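Local coordinates for protein TetR family transcriptional regulator (Streptomyces coelicolor, PDB 6SRN) that probably represses transcription as a dimeric TetR-family DNA-binding regulator and binds a furan hormone of the kind that controls antibiotic production, at residues A[39-44]-A[56-61]; A[146-151]-A[176-181]; A[186-189]-A[193-196]. One frame throughout, in Å; residues are numbered along the deposited sequence.

Contact 1. Residues A[39-44]-A[56-61]; sequences SEIFAS and AERVGM
Arg58 reaches across from helix 52-59 and meets two neighbours on helix 31-49, Glu40 and Ile41. Its guanidinium is gripped at the edge by a carboxylate and covered on one face by an aliphatic chain. At the edge, Arg58 NH1 donates to Glu40 OE1 at 2.9 Å in a salt bridge. The bond is somewhat bent, with an N-H...O angle of 142°. OE1 lies almost in the guanidinium plane and accepts through its anti lone pair, the one turned away from OE2. The two flat groups are not coplanar; their planes are 31° apart. NH1 is also close to the base of the glutamate side chain, 3.4 Å from Glu40 CB.

The Ile41 and Arg58 side chains approach each other from opposite directions. Ile41 CG1 lies 3.6 Å above the guanidinium plane, offset toward the rim, with Arg58 NH2 3.8 Å away. Its CD1 reaches back to Arg58 CB at 4.0 Å. A water in the guanidinium plane accepts from Arg58 NH2 at 2.9 Å and is also hydrogen-bonded to Ser44 OG. Salt bridge and water together should limit rotation of the guanidinium.

The arginine chain bends at chi2 and chi3, which folds its end toward the glutamate. The glutamate is extended beyond CG. Behind this layer, Ile41 also packs on Ala50, in the link between the two helices. Phe42 points into the core against Leu76, Ala77 and Val80 of helix 73-86. After Val59 the helix ends at Gly60, whose positive phi turns the chain; both Gly60 N and Met61 N bond to Ala56 O. The contact joins the first helix of a TetR-type DNA-binding domain to the first helix of its predicted helix-turn-helix motif.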
ATOM      1  N   SER A  39     -14.999  15.339  -2.146  1.00  8.61           N
ATOM      2  CA  SER A  39     -13.625  14.855  -1.931  1.00  8.94           C
ATOM      3  C   SER A  39     -13.132  15.260  -0.573  1.00  9.02           C
ATOM      4  O   SER A  39     -12.471  14.494   0.114  1.00  9.34           O
ATOM      5  CB  SER A  39     -12.709  15.368  -3.017  1.00  9.10           C
ATOM      6  OG  SER A  39     -13.031  14.732  -4.260  1.00 10.36           O
ATOM      7  N   GLU A  40     -13.366  16.514  -0.211  1.00  8.89           N
ATOM      8  CA  GLU A  40     -12.944  16.994   1.088  1.00 10.05           C
ATOM      9  C   GLU A  40     -13.546  16.118   2.171  1.00  9.44           C
ATOM     10  O   GLU A  40     -12.846  15.737   3.109  1.00 10.61           O
ATOM     11  CB  GLU A  40     -13.352  18.466   1.278  1.00 11.49           C
ATOM     12  CG  GLU A  40     -12.550  19.428   0.394  1.00 14.13           C
ATOM     13  CD  GLU A  40     -13.155  20.823   0.253  1.00 17.67           C
ATOM     14  OE1 GLU A  40     -14.138  21.120   0.950  1.00 19.57           O
ATOM     15  OE2 GLU A  40     -12.622  21.638  -0.550  1.00 20.56           O
ATOM     16  N   ILE A  41     -14.830  15.824   2.071  1.00  9.82           N
ATOM     17  CA  ILE A  41     -15.512  15.035   3.108  1.00  9.94           C
ATOM     18  C   ILE A  41     -15.073  13.559   3.126  1.00 10.01           C
ATOM     19  O   ILE A  41     -14.851  12.970   4.183  1.00  9.43           O
ATOM     20  CB  ILE A  41     -17.045  15.227   2.994  1.00 10.78           C
ATOM     21  CG1 ILE A  41     -17.353  16.665   3.385  1.00 11.95           C
ATOM     22  CG2 ILE A  41     -17.803  14.221   3.867  1.00 11.23           C
ATOM     23  CD1 ILE A  41     -18.713  17.131   3.039  1.00 13.04           C
ATOM     24  N   PHE A  42     -14.953  12.974   1.952  1.00  9.19           N
ATOM     25  CA  PHE A  42     -14.486  11.589   1.899  1.00  8.91           C
ATOM     26  C   PHE A  42     -13.059  11.485   2.432  1.00  8.73           C
ATOM     27  O   PHE A  42     -12.712  10.516   3.099  1.00  9.48           O
ATOM     28  CB  PHE A  42     -14.497  11.026   0.486  1.00  9.01           C
ATOM     29  CG  PHE A  42     -15.864  10.675  -0.076  1.00  8.66           C
ATOM     30  CD1 PHE A  42     -16.789   9.930   0.627  1.00  8.64           C
ATOM     31  CD2 PHE A  42     -16.150  11.015  -1.399  1.00  8.77           C
ATOM     32  CE1 PHE A  42     -18.000   9.579   0.028  1.00  8.63           C
ATOM     33  CE2 PHE A  42     -17.341  10.652  -2.019  1.00  8.87           C
ATOM     34  CZ  PHE A  42     -18.259   9.966  -1.280  1.00  8.93           C
ATOM     35  N   ALA A  43     -12.209  12.442   2.076  1.00  8.52           N
ATOM     36  CA  ALA A  43     -10.806  12.385   2.552  1.00  8.50           C
ATOM     37  C   ALA A  43     -10.697  12.462   4.075  1.00  8.85           C
ATOM     38  O   ALA A  43      -9.877  11.775   4.687  1.00  8.82           O
ATOM     39  CB  ALA A  43      -9.988  13.475   1.885  1.00  8.67           C
ATOM     40  N   SER A  44     -11.581  13.242   4.676  1.00 10.28           N
ATOM     41  CA  SER A  44     -11.496  13.474   6.090  1.00 11.79           C
ATOM     42  C   SER A  44     -12.255  12.431   6.891  1.00 11.51           C
ATOM     43  O   SER A  44     -11.795  12.084   7.983  1.00 11.83           O
ATOM     44  CB  SER A  44     -11.894  14.918   6.421  1.00 14.34           C
ATOM     45  OG  SER A  44     -13.200  15.195   6.116  1.00 18.98           O
ATOM     46  N   ALA A  56     -23.989  18.196   0.288  1.00 12.48           N
ATOM     47  CA  ALA A  56     -24.938  19.255  -0.115  1.00 12.95           C
ATOM     48  C   ALA A  56     -24.789  20.512   0.743  1.00 14.09           C
ATOM     49  O   ALA A  56     -24.699  21.628   0.215  1.00 13.87           O
ATOM     50  CB  ALA A  56     -26.345  18.708  -0.081  1.00 13.67           C
ATOM     51  N   GLU A  57     -24.681  20.327   2.053  1.00 15.14           N
ATOM     52  CA  GLU A  57     -24.506  21.482   2.963  1.00 18.09           C
ATOM     53  C   GLU A  57     -23.197  22.223   2.665  1.00 17.81           C
ATOM     54  O   GLU A  57     -23.170  23.463   2.650  1.00 17.07           O
ATOM     55  CB  GLU A  57     -24.497  21.018   4.405  1.00 20.61           C
ATOM     56  CG  GLU A  57     -24.463  22.147   5.429  1.00 25.96           C
ATOM     57  CD  GLU A  57     -23.812  21.726   6.735  1.00 31.10           C
ATOM     58  OE1 GLU A  57     -23.659  20.499   6.965  1.00 37.33           O
ATOM     59  OE2 GLU A  57     -23.439  22.628   7.524  1.00 34.94           O
ATOM     60  N   ARG A  58     -22.121  21.460   2.471  1.00 17.91           N
ATOM     61  CA  ARG A  58     -20.776  22.010   2.252  1.00 19.17           C
ATOM     62  C   ARG A  58     -20.785  22.837   0.982  1.00 19.90           C
ATOM     63  O   ARG A  58     -20.290  23.968   0.945  1.00 18.83           O
ATOM     64  CB  ARG A  58     -19.738  20.877   2.131  1.00 20.43           C
ATOM     65  CG  ARG A  58     -18.334  21.315   1.674  1.00 23.54           C
ATOM     66  CD  ARG A  58     -17.552  22.027   2.744  1.00 26.08           C
ATOM     67  NE  ARG A  58     -17.420  21.233   3.970  1.00 27.85           N
ATOM     68  CZ  ARG A  58     -16.426  20.393   4.261  1.00 27.96           C
ATOM     69  NH1 ARG A  58     -15.429  20.157   3.410  1.00 29.08           N
ATOM     70  NH2 ARG A  58     -16.452  19.754   5.421  1.00 29.05           N
ATOM     71  N   VAL A  59     -21.417  22.293  -0.052  1.00 21.24           N
ATOM     72  CA  VAL A  59     -21.321  22.906  -1.357  1.00 23.35           C
ATOM     73  C   VAL A  59     -22.366  23.984  -1.602  1.00 22.31           C
ATOM     74  O   VAL A  59     -22.156  24.813  -2.495  1.00 25.66           O
ATOM     75  CB  VAL A  59     -21.308  21.863  -2.474  1.00 21.88           C
ATOM     76  CG1 VAL A  59     -22.713  21.362  -2.767  1.00 20.03           C
ATOM     77  CG2 VAL A  59     -20.617  22.413  -3.716  1.00 22.32           C
ATOM     78  N   GLY A  60     -23.456  24.008  -0.821  1.00 22.26           N
ATOM     79  CA  GLY A  60     -24.425  25.081  -0.860  1.00 22.47           C
ATOM     80  C   GLY A  60     -25.815  24.721  -1.361  1.00 21.99           C
ATOM     81  O   GLY A  60     -26.710  25.573  -1.459  1.00 24.17           O
ATOM     82  N   MET A  61     -26.056  23.451  -1.616  1.00 18.46           N
ATOM     83  CA  MET A  61     -27.259  23.121  -2.371  1.00 18.24           C
ATOM     84  C   MET A  61     -28.103  22.079  -1.634  1.00 16.90           C
ATOM     85  O   MET A  61     -27.698  21.564  -0.600  1.00 17.22           O
ATOM     86  CB  MET A  61     -26.852  22.803  -3.818  1.00 19.97           C
ATOM     87  CG  MET A  61     -25.985  21.596  -4.008  1.00 20.93           C
ATOM     88  SD  MET A  61     -25.054  21.623  -5.557  1.00 20.62           S
ATOM     89  CE  MET A  61     -26.433  21.372  -6.701  1.00 20.18           C
TER
HETATM   90  O   HOH W   1     -14.344  17.749   5.781  1.00 41.01           O

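Contact 2. Residues A[146-151]-A[176-181]; sequences DWTHLL and SLVAAF. With LUB (4-(Hydroxymethyl)-2-propylfuran-3-carboxylic acid), chain B.
Val178 of helix 170-192 faces helix 145-161, where it meets Trp147, Thr148 and Leu151. Its CB is 3.8 Å from Thr148 OG1. From there the two methyls part. CG1, anti to the backbone N (chi1 167°), lies between Thr148 OG1 and the bound furan acid, with LUB C6 4.1 Å away. CG2 takes the larger share of the packing between the helices. It touches Trp147 CB at 3.8 Å, Thr148 OG1 at 3.7 Å and Leu151 CD1 at 4.1 Å. The Thr148 hydroxyl is not there for a polar contact with the valine. It is hydrogen-bonded to Tyr144 O, one turn earlier on the chain.

The two helix segments run at 137° to each other, with their axes 9.3 Å apart at closest approach. They belong to the all-helical ligand-binding domain of a TetR-family regulator, and Trp147 and Phe181 line its pocket for LUB.

Trp147 leaves its helix toward Val178, but its indole then turns away and lies along the ligand's propyl chain. LUB C8, the end of that chain, sits over one indole face, 3.5 Å from Trp147 CD2 and offset toward the rim. Trp147 CD1 comes near the ligand carboxylate atom O11. Phe181 brings CD1 to LUB C8 at 3.7 Å, so the propyl end is held between two aromatic side chains. The ligand is also hydrogen-bonded to Tyr85 OH and Tyr144 N. Phe181 also meets Trp201 edge-to-face. Ala180, on the same helix, packs on Ala180 of the second subunit.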
ATOM      1  N   ASP A 146      -4.788   1.675 -14.191  1.00  9.57           N
ATOM      2  CA  ASP A 146      -4.750   2.871 -15.038  1.00  9.81           C
ATOM      3  C   ASP A 146      -3.348   3.483 -15.070  1.00  8.93           C
ATOM      4  O   ASP A 146      -2.835   3.792 -16.128  1.00  9.52           O
ATOM      5  CB  ASP A 146      -5.778   3.902 -14.558  1.00  9.85           C
ATOM      6  CG  ASP A 146      -7.207   3.453 -14.771  1.00 10.74           C
ATOM      7  OD1 ASP A 146      -7.482   2.979 -15.912  1.00 13.70           O
ATOM      8  OD2 ASP A 146      -8.033   3.522 -13.819  1.00 11.95           O
ATOM      9  N   TRP A 147      -2.723   3.609 -13.905  1.00  8.65           N
ATOM     10  CA  TRP A 147      -1.390   4.179 -13.845  1.00  8.68           C
ATOM     11  C   TRP A 147      -0.382   3.223 -14.472  1.00  8.71           C
ATOM     12  O   TRP A 147       0.524   3.656 -15.125  1.00  8.60           O
ATOM     13  CB  TRP A 147      -0.990   4.486 -12.398  1.00  8.97           C
ATOM     14  CG  TRP A 147      -1.317   5.896 -11.948  1.00  8.77           C
ATOM     15  CD1 TRP A 147      -2.437   6.325 -11.240  1.00  9.19           C
ATOM     16  CD2 TRP A 147      -0.509   7.045 -12.143  1.00  8.66           C
ATOM     17  NE1 TRP A 147      -2.339   7.692 -10.996  1.00  9.93           N
ATOM     18  CE2 TRP A 147      -1.194   8.161 -11.584  1.00  9.66           C
ATOM     19  CE3 TRP A 147       0.728   7.257 -12.766  1.00  9.01           C
ATOM     20  CZ2 TRP A 147      -0.606   9.430 -11.566  1.00  9.07           C
ATOM     21  CZ3 TRP A 147       1.264   8.514 -12.766  1.00  9.00           C
ATOM     22  CH2 TRP A 147       0.591   9.575 -12.198  1.00  9.34           C
ATOM     23  N   THR A 148      -0.569   1.921 -14.293  1.00  8.70           N
ATOM     24  CA  THR A 148       0.325   0.965 -14.913  1.00  8.88           C
ATOM     25  C   THR A 148       0.303   1.096 -16.432  1.00  9.52           C
ATOM     26  O   THR A 148       1.378   1.193 -17.037  1.00  9.86           O
ATOM     27  CB  THR A 148       0.049  -0.458 -14.413  1.00  8.97           C
ATOM     28  OG1 THR A 148       0.144  -0.488 -12.981  1.00  8.86           O
ATOM     29  CG2 THR A 148       1.075  -1.447 -14.999  1.00  9.47           C
ATOM     30  N   HIS A 149      -0.895   1.145 -16.997  1.00 10.49           N
ATOM     31  CA  HIS A 149      -1.061   1.311 -18.446  1.00 12.97           C
ATOM     32  C   HIS A 149      -0.522   2.642 -18.927  1.00 11.96           C
ATOM     33  O   HIS A 149       0.131   2.735 -19.996  1.00 12.19           O
ATOM     34  CB  HIS A 149      -2.530   1.139 -18.831  1.00 15.91           C
ATOM     35  CG  HIS A 149      -2.911  -0.290 -19.024  1.00 20.90           C
ATOM     36  ND1 HIS A 149      -4.069  -0.843 -18.522  1.00 25.17           N
ATOM     37  CD2 HIS A 149      -2.269  -1.288 -19.683  1.00 23.47           C
ATOM     38  CE1 HIS A 149      -4.130  -2.118 -18.882  1.00 24.30           C
ATOM     39  NE2 HIS A 149      -3.040  -2.417 -19.565  1.00 24.32           N
ATOM     40  N   LEU A 150      -0.758   3.683 -18.140  1.00 11.57           N
ATOM     41  CA  LEU A 150      -0.274   4.999 -18.485  1.00 12.41           C
ATOM     42  C   LEU A 150       1.242   5.056 -18.601  1.00 12.31           C
ATOM     43  O   LEU A 150       1.780   5.536 -19.595  1.00 13.86           O
ATOM     44  CB  LEU A 150      -0.828   6.044 -17.496  1.00 12.98           C
ATOM     45  CG  LEU A 150      -0.519   7.505 -17.795  1.00 14.23           C
ATOM     46  CD1 LEU A 150      -1.091   7.952 -19.129  1.00 14.16           C
ATOM     47  CD2 LEU A 150      -1.069   8.364 -16.675  1.00 15.01           C
ATOM     48  N   LEU A 151       1.954   4.508 -17.637  1.00 11.19           N
ATOM     49  CA  LEU A 151       3.429   4.602 -17.588  1.00 11.82           C
ATOM     50  C   LEU A 151       4.134   3.615 -18.522  1.00 12.33           C
ATOM     51  O   LEU A 151       5.260   3.800 -18.947  1.00 12.20           O
ATOM     52  CB  LEU A 151       3.935   4.358 -16.160  1.00 12.64           C
ATOM     53  CG  LEU A 151       3.500   5.397 -15.111  1.00 13.54           C
ATOM     54  CD1 LEU A 151       4.189   5.115 -13.789  1.00 15.29           C
ATOM     55  CD2 LEU A 151       3.778   6.813 -15.576  1.00 13.77           C
ATOM     56  N   SER A 176       6.190  -2.278 -11.149  1.00  6.69           N
ATOM     57  CA  SER A 176       7.061  -2.070  -9.971  1.00  7.00           C
ATOM     58  C   SER A 176       6.962  -0.623  -9.489  1.00  6.30           C
ATOM     59  O   SER A 176       6.922  -0.329  -8.291  1.00  6.79           O
ATOM     60  CB  SER A 176       8.495  -2.444 -10.259  1.00  7.36           C
ATOM     61  OG  SER A 176       8.623  -3.858 -10.557  1.00  8.73           O
ATOM     62  N   LEU A 177       7.023   0.291 -10.434  1.00  6.22           N
ATOM     63  CA  LEU A 177       6.938   1.718 -10.100  1.00  5.93           C
ATOM     64  C   LEU A 177       5.603   2.080  -9.445  1.00  5.74           C
ATOM     65  O   LEU A 177       5.508   2.780  -8.422  1.00  5.82           O
ATOM     66  CB  LEU A 177       7.140   2.591 -11.318  1.00  6.22           C
ATOM     67  CG  LEU A 177       8.601   2.797 -11.715  1.00  6.10           C
ATOM     68  CD1 LEU A 177       8.622   3.351 -13.147  1.00  6.43           C
ATOM     69  CD2 LEU A 177       9.386   3.663 -10.747  1.00  5.88           C
ATOM     70  N   VAL A 178       4.528   1.576 -10.015  1.00  5.50           N
ATOM     71  CA  VAL A 178       3.190   1.901  -9.471  1.00  5.83           C
ATOM     72  C   VAL A 178       3.041   1.292  -8.079  1.00  5.91           C
ATOM     73  O   VAL A 178       2.587   1.947  -7.154  1.00  6.24           O
ATOM     74  CB  VAL A 178       2.061   1.479 -10.427  1.00  5.84           C
ATOM     75  CG1 VAL A 178       0.667   1.503  -9.753  1.00  6.07           C
ATOM     76  CG2 VAL A 178       2.092   2.331 -11.687  1.00  6.25           C
ATOM     77  N   ALA A 179       3.413   0.026  -7.925  1.00  5.69           N
ATOM     78  CA  ALA A 179       3.272  -0.614  -6.604  1.00  6.24           C
ATOM     79  C   ALA A 179       4.168   0.061  -5.569  1.00  6.29           C
ATOM     80  O   ALA A 179       3.734   0.321  -4.434  1.00  7.08           O
ATOM     81  CB  ALA A 179       3.629  -2.075  -6.681  1.00  6.57           C
ATOM     82  N   ALA A 180       5.410   0.355  -5.938  1.00  6.13           N
ATOM     83  CA  ALA A 180       6.328   1.008  -4.983  1.00  6.18           C
ATOM     84  C   ALA A 180       5.846   2.410  -4.583  1.00  5.66           C
ATOM     85  O   ALA A 180       5.898   2.799  -3.409  1.00  5.87           O
ATOM     86  CB  ALA A 180       7.675   1.072  -5.552  1.00  6.84           C
ATOM     87  N   PHE A 181       5.445   3.191  -5.583  1.00  5.61           N
ATOM     88  CA  PHE A 181       4.927   4.526  -5.335  1.00  5.77           C
ATOM     89  C   PHE A 181       3.652   4.450  -4.464  1.00  5.60           C
ATOM     90  O   PHE A 181       3.502   5.153  -3.481  1.00  5.51           O
ATOM     91  CB  PHE A 181       4.643   5.261  -6.655  1.00  6.04           C
ATOM     92  CG  PHE A 181       4.203   6.679  -6.454  1.00  6.29           C
ATOM     93  CD1 PHE A 181       2.900   6.944  -6.069  1.00  6.12           C
ATOM     94  CD2 PHE A 181       5.106   7.711  -6.497  1.00  6.21           C
ATOM     95  CE1 PHE A 181       2.480   8.222  -5.810  1.00  6.41           C
ATOM     96  CE2 PHE A 181       4.700   9.002  -6.224  1.00  6.29           C
ATOM     97  CZ  PHE A 181       3.374   9.264  -5.910  1.00  6.36           C
TER
HETATM   98  C2  LUB B 301      -1.721   4.957  -6.682  1.00 12.61           C
HETATM   99  C4  LUB B 301      -3.656   4.701  -5.586  1.00 12.42           C
HETATM  100  C5  LUB B 301      -2.831   5.390  -4.792  1.00 12.05           C
HETATM  101  C6  LUB B 301      -0.514   4.767  -7.506  1.00 12.74           C
HETATM  102  O11 LUB B 301      -2.840   3.577  -8.975  1.00 13.84           O
HETATM  103  C9  LUB B 301      -3.508   3.614  -7.910  1.00 12.38           C
HETATM  104  O10 LUB B 301      -4.626   2.995  -7.793  1.00 14.02           O
HETATM  105  C3  LUB B 301      -3.012   4.326  -6.748  1.00 13.01           C
HETATM  106  C12 LUB B 301      -5.120   4.531  -5.209  1.00 13.42           C
HETATM  107  O13 LUB B 301      -5.465   3.128  -5.297  1.00 15.11           O
HETATM  108  O1  LUB B 301      -1.560   5.460  -5.387  1.00 11.63           O
HETATM  109  C7  LUB B 301      -0.201   6.109  -8.182  1.00 13.67           C
HETATM  110  C8  LUB B 301       0.988   6.022  -9.106  1.00 14.37           C

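Contact 3. Residues A[186-189]-A[193-196]; sequences HVSD and QRAD
Ser188 and Asp189, near the end of helix 170-192, offer their carbonyls to the chain that leaves it: Arg194 N bonds to Ser188 O at 2.9 Å, and Gln193 N bonds to Asp189 O. Gln193 and Arg194 both have positive phi, which turns the backbone out of the helix and across its end. This turn joins helix 170-192 to helix 197-212 in the TetR-type C-terminal domain.

The Ser188 side chain turns its hydroxyl away from the backbone N (chi1 -177°), which aims OG at Asp196. OG donates to Asp196 OD1 at 2.7 Å on the syn side, 30° out of the carboxylate plane. Asp196 OD2 pairs with Arg200.

Asp189 CB lies 3.6 Å from the Arg194 guanidinium plane, over its centre. Asp189 OD2 stands 3.4 Å from Arg194 NH1 but well out of that plane, so no N-H points at it. Arg194 NH2 bonds to Gln185 OE1. Gln185 lines the ligand pocket, and Arg194 probably positions it from the second shell.

The Asp189-Arg194 pair thus rests on charge and on CB against the guanidinium face, without a directed bond. Gln185 probably fixes the guanidinium, and Ser188 with Arg200 the Asp196 carboxylate.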
ATOM      1  N   HIS A 186       1.174   5.487   0.702  1.00  5.40           N
ATOM      2  CA  HIS A 186       0.303   4.912   1.713  1.00  5.51           C
ATOM      3  C   HIS A 186       0.953   4.931   3.076  1.00  5.35           C
ATOM      4  O   HIS A 186       0.320   5.290   4.062  1.00  5.25           O
ATOM      5  CB  HIS A 186      -0.098   3.507   1.307  1.00  5.89           C
ATOM      6  CG  HIS A 186      -1.215   2.982   2.097  1.00  6.79           C
ATOM      7  ND1 HIS A 186      -2.524   3.337   1.853  1.00  7.38           N
ATOM      8  CD2 HIS A 186      -1.242   2.113   3.131  1.00  7.37           C
ATOM      9  CE1 HIS A 186      -3.301   2.725   2.729  1.00  7.99           C
ATOM     10  NE2 HIS A 186      -2.549   1.945   3.479  1.00  7.99           N
ATOM     11  N   VAL A 187       2.232   4.534   3.125  1.00  5.16           N
ATOM     12  CA  VAL A 187       2.926   4.604   4.381  1.00  4.97           C
ATOM     13  C   VAL A 187       2.969   6.043   4.897  1.00  5.02           C
ATOM     14  O   VAL A 187       2.765   6.286   6.083  1.00  4.95           O
ATOM     15  CB  VAL A 187       4.374   4.028   4.271  1.00  5.21           C
ATOM     16  CG1 VAL A 187       5.228   4.367   5.498  1.00  5.35           C
ATOM     17  CG2 VAL A 187       4.381   2.530   3.963  1.00  5.40           C
ATOM     18  N   SER A 188       3.285   6.969   4.010  1.00  4.88           N
ATOM     19  CA  SER A 188       3.332   8.371   4.361  1.00  5.18           C
ATOM     20  C   SER A 188       1.986   8.875   4.876  1.00  5.46           C
ATOM     21  O   SER A 188       1.929   9.606   5.866  1.00  5.19           O
ATOM     22  CB  SER A 188       3.808   9.190   3.161  1.00  5.17           C
ATOM     23  OG  SER A 188       3.940  10.574   3.474  1.00  5.76           O
ATOM     24  N   ASP A 189       0.888   8.457   4.261  1.00  6.06           N
ATOM     25  CA  ASP A 189      -0.421   8.826   4.722  1.00  6.81           C
ATOM     26  C   ASP A 189      -0.676   8.235   6.108  1.00  6.32           C
ATOM     27  O   ASP A 189      -1.104   8.932   7.021  1.00  6.55           O
ATOM     28  CB  ASP A 189      -1.486   8.300   3.733  1.00  7.64           C
ATOM     29  CG  ASP A 189      -2.890   8.144   4.354  1.00  9.82           C
ATOM     30  OD1 ASP A 189      -3.262   7.112   5.004  1.00 12.21           O
ATOM     31  OD2 ASP A 189      -3.614   9.062   4.173  1.00 12.08           O
ATOM     32  N   GLN A 193       0.308  11.495   7.626  1.00  7.03           N
ATOM     33  CA  GLN A 193      -0.674  12.275   6.895  1.00  7.40           C
ATOM     34  C   GLN A 193      -0.071  12.951   5.628  1.00  6.88           C
ATOM     35  O   GLN A 193      -0.402  14.087   5.273  1.00  7.45           O
ATOM     36  CB  GLN A 193      -1.348  13.334   7.798  1.00  9.03           C
ATOM     37  CG  GLN A 193      -2.141  12.743   8.957  1.00 10.61           C
ATOM     38  CD  GLN A 193      -1.291  12.023  10.003  1.00 13.23           C
ATOM     39  OE1 GLN A 193      -1.418  10.807  10.180  1.00 16.48           O
ATOM     40  NE2 GLN A 193      -0.415  12.773  10.714  1.00 15.18           N
ATOM     41  N   ARG A 194       0.871  12.227   5.023  1.00  6.14           N
ATOM     42  CA  ARG A 194       1.595  12.611   3.829  1.00  6.07           C
ATOM     43  C   ARG A 194       2.487  13.842   3.964  1.00  6.15           C
ATOM     44  O   ARG A 194       3.033  14.332   2.982  1.00  6.37           O
ATOM     45  CB  ARG A 194       0.656  12.738   2.615  1.00  6.21           C
ATOM     46  CG  ARG A 194      -0.043  11.457   2.193  1.00  6.48           C
ATOM     47  CD  ARG A 194      -0.682  11.573   0.843  1.00  6.57           C
ATOM     48  NE  ARG A 194      -1.383  10.326   0.486  1.00  6.47           N
ATOM     49  CZ  ARG A 194      -2.678  10.094   0.737  1.00  6.06           C
ATOM     50  NH1 ARG A 194      -3.420  10.977   1.350  1.00  5.98           N
ATOM     51  NH2 ARG A 194      -3.230   8.936   0.385  1.00  5.82           N
ATOM     52  N   ALA A 195       2.770  14.260   5.185  1.00  6.31           N
ATOM     53  CA  ALA A 195       3.552  15.485   5.395  1.00  6.76           C
ATOM     54  C   ALA A 195       4.995  15.331   4.834  1.00  6.76           C
ATOM     55  O   ALA A 195       5.587  16.282   4.350  1.00  7.23           O
ATOM     56  CB  ALA A 195       3.608  15.818   6.863  1.00  7.17           C
ATOM     57  N   ASP A 196       5.528  14.122   4.926  1.00  6.07           N
ATOM     58  CA  ASP A 196       6.898  13.806   4.544  1.00  5.51           C
ATOM     59  C   ASP A 196       6.955  13.103   3.177  1.00  5.45           C
ATOM     60  O   ASP A 196       7.987  12.559   2.796  1.00  5.48           O
ATOM     61  CB  ASP A 196       7.582  12.879   5.572  1.00  5.60           C
ATOM     62  CG  ASP A 196       6.976  11.466   5.637  1.00  5.83           C
ATOM     63  OD1 ASP A 196       5.772  11.318   5.302  1.00  7.05           O
ATOM     64  OD2 ASP A 196       7.665  10.524   6.139  1.00  5.64           O
TER
HETATM   65  O   HOH W   2      -3.088   9.035   9.023  1.00 14.68           O

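How the contacts relate
From the N terminus, contact 1 comes first and closes the 11 residues, mostly helical, that run from helix 31-49 into helix 52-59 in the DNA-binding part. Contact 2 opens much later. It brings helix 145-161 against helix 170-192 across the 24 residues between its segments. Contact 3 follows at once on helix 170-192 and closes the turn that leads into helix 197-212. The three are in series; none nests in or crosses another. Contacts 1 and 2 lie on opposite sides of the chain's centre, with centres 29 Å apart. Contacts 2 and 3 share helix 170-192, and residues of both touch the second subunit.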